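Local coordinates for exocyst complex component EXO70 (Saccharomyces cerevisiae, PDB 2B1E), which belongs to the exocyst complex, which tethers secretory vesicles to sites of exocytosis, and plays a role in assembling that complex, at residues A[149-154]-A[188-193]. Sequence-based numbering, arbitrary orientation.
Sequences KLILKC and LGFIAN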
loop_
_atom_site.group_PDB
_atom_site.type_symbol
_atom_site.label_atom_id
_atom_site.label_comp_id
_atom_site.label_asym_id
_atom_site.label_seq_id
_atom_site.Cartn_x
_atom_site.Cartn_y
_atom_site.Cartn_z
ATOM N N LYS A 149 -29.794 8.195 -13.685
ATOM C CA LYS A 149 -30.112 9.456 -13.027
ATOM C C LYS A 149 -30.365 9.212 -11.541
ATOM O O LYS A 149 -29.857 9.940 -10.688
ATOM C CB LYS A 149 -31.334 10.118 -13.672
ATOM C CG LYS A 149 -31.064 10.679 -15.063
ATOM C CD LYS A 149 -32.187 11.590 -15.551
ATOM C CE LYS A 149 -33.522 10.859 -15.690
ATOM N NZ LYS A 149 -34.143 10.527 -14.369
ATOM N N LEU A 150 -31.136 8.172 -11.242
ATOM C CA LEU A 150 -31.466 7.818 -9.870
ATOM C C LEU A 150 -30.192 7.533 -9.061
ATOM O O LEU A 150 -29.981 8.104 -7.987
ATOM C CB LEU A 150 -32.357 6.577 -9.859
ATOM C CG LEU A 150 -33.220 6.244 -8.632
ATOM C CD1 LEU A 150 -33.559 4.762 -8.664
ATOM C CD2 LEU A 150 -32.504 6.581 -7.337
ATOM N N ILE A 151 -29.353 6.646 -9.585
ATOM C CA ILE A 151 -28.116 6.263 -8.911
ATOM C C ILE A 151 -27.161 7.439 -8.720
ATOM O O ILE A 151 -26.534 7.574 -7.669
ATOM C CB ILE A 151 -27.394 5.145 -9.689
ATOM C CG1 ILE A 151 -28.312 3.923 -9.785
ATOM C CG2 ILE A 151 -26.080 4.775 -8.988
ATOM C CD1 ILE A 151 -27.771 2.804 -10.657
ATOM N N LEU A 152 -27.041 8.287 -9.732
ATOM C CA LEU A 152 -26.160 9.440 -9.616
ATOM C C LEU A 152 -26.604 10.346 -8.463
ATOM O O LEU A 152 -25.769 10.935 -7.771
ATOM C CB LEU A 152 -26.130 10.212 -10.932
ATOM C CG LEU A 152 -25.354 9.508 -12.053
ATOM C CD1 LEU A 152 -25.529 10.269 -13.358
ATOM C CD2 LEU A 152 -23.869 9.413 -11.676
ATOM N N LYS A 153 -27.916 10.442 -8.254
ATOM C CA LYS A 153 -28.467 11.263 -7.176
ATOM C C LYS A 153 -28.143 10.641 -5.821
ATOM O O LYS A 153 -27.958 11.347 -4.831
ATOM C CB LYS A 153 -29.984 11.399 -7.332
ATOM C CG LYS A 153 -30.423 12.334 -8.454
ATOM C CD LYS A 153 -31.924 12.232 -8.691
ATOM C CE LYS A 153 -32.404 13.237 -9.727
ATOM N NZ LYS A 153 -32.325 14.631 -9.222
ATOM N N CYS A 154 -28.084 9.315 -5.776
ATOM C CA CYS A 154 -27.760 8.621 -4.536
ATOM C C CYS A 154 -26.292 8.841 -4.212
ATOM O O CYS A 154 -25.936 9.189 -3.087
ATOM C CB CYS A 154 -28.025 7.123 -4.674
ATOM S SG CYS A 154 -29.758 6.699 -4.880
ATOM N N LEU A 188 -20.105 -0.234 -5.053
ATOM C CA LEU A 188 -20.061 -1.678 -5.220
ATOM C C LEU A 188 -21.461 -2.280 -5.098
ATOM O O LEU A 188 -21.803 -3.228 -5.806
ATOM C CB LEU A 188 -19.108 -2.291 -4.188
ATOM C CG LEU A 188 -17.652 -1.849 -4.374
ATOM C CD1 LEU A 188 -16.793 -2.321 -3.203
ATOM C CD2 LEU A 188 -17.129 -2.394 -5.681
ATOM N N GLY A 189 -22.267 -1.720 -4.202
ATOM C CA GLY A 189 -23.629 -2.194 -4.025
ATOM C C GLY A 189 -24.474 -1.860 -5.248
ATOM O O GLY A 189 -25.292 -2.667 -5.686
ATOM N N PHE A 190 -24.285 -0.668 -5.807
ATOM C CA PHE A 190 -25.034 -0.281 -6.995
ATOM C C PHE A 190 -24.624 -1.105 -8.217
ATOM O O PHE A 190 -25.465 -1.467 -9.039
ATOM C CB PHE A 190 -24.862 1.212 -7.283
ATOM C CG PHE A 190 -25.738 2.093 -6.435
ATOM C CD1 PHE A 190 -27.124 1.965 -6.481
ATOM C CD2 PHE A 190 -25.181 3.044 -5.581
ATOM C CE1 PHE A 190 -27.947 2.767 -5.692
ATOM C CE2 PHE A 190 -25.999 3.856 -4.782
ATOM C CZ PHE A 190 -27.383 3.715 -4.839
ATOM N N ILE A 191 -23.335 -1.406 -8.337
ATOM C CA ILE A 191 -22.864 -2.200 -9.467
ATOM C C ILE A 191 -23.480 -3.590 -9.383
ATOM O O ILE A 191 -23.983 -4.125 -10.373
ATOM C CB ILE A 191 -21.315 -2.325 -9.461
ATOM C CG1 ILE A 191 -20.687 -1.012 -9.948
ATOM C CG2 ILE A 191 -20.874 -3.513 -10.336
ATOM C CD1 ILE A 191 -19.175 -0.925 -9.724
ATOM N N ALA A 192 -23.454 -4.153 -8.180
ATOM C CA ALA A 192 -23.995 -5.474 -7.919
ATOM C C ALA A 192 -25.512 -5.549 -8.133
ATOM O O ALA A 192 -26.020 -6.534 -8.682
ATOM C CB ALA A 192 -23.647 -5.889 -6.499
ATOM N N ASN A 193 -26.222 -4.507 -7.704
ATOM C CA ASN A 193 -27.675 -4.450 -7.836
ATOM C C ASN A 193 -28.155 -4.149 -9.260
ATOM O O ASN A 193 -29.245 -4.574 -9.641
ATOM C CB ASN A 193 -28.252 -3.417 -6.859
ATOM C CG ASN A 193 -28.054 -3.814 -5.397
ATOM O OD1 ASN A 193 -28.217 -2.995 -4.491
ATOM N ND2 ASN A 193 -27.710 -5.077 -5.165
#
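Phe190 reaches from helix 180-201 to Ile151 and Cys154, which lie one turn apart on helix 136-155. CG anti to the carbonyl carbon (chi1 -80°) directs the Phe190 ring across to helix 136-155, where the side chains of Phe190 and Ile151 run past one another, pointing opposite ways. The methyl CG2 of Ile151 sits over one face in a CH-pi contact, 3.9 Å from the centroid of the Phe190 ring and 17° off its normal. The ring atom nearest to Ile151 CG2 is Phe190 CG, at 3.7 Å, while Ile151 CG1 lies 4.0 Å from Phe190 CD1. At the far end of the ring, Phe190 CZ meets Cys154 CB at 3.5 Å. Cys154 SG approaches obliquely, 5.0 Å from the Phe190 ring centroid, as a sulfur-aromatic contact. Replacing Phe190 by an alanine removes the ring and would probably open a gap between the helices, leaving Ile151 CG2 and Cys154 without their aromatic partner. Further along, the CB of Ile191 points away from helix 136-155, and its side chain touches Leu217 of helix 209-233, whose Leu220 also touches Ile151. Phe100, Pro102 and Phe112 also pack against Phe190. The result is a buried, apolar helix-helix contact in the elongated helical rod of EXO70.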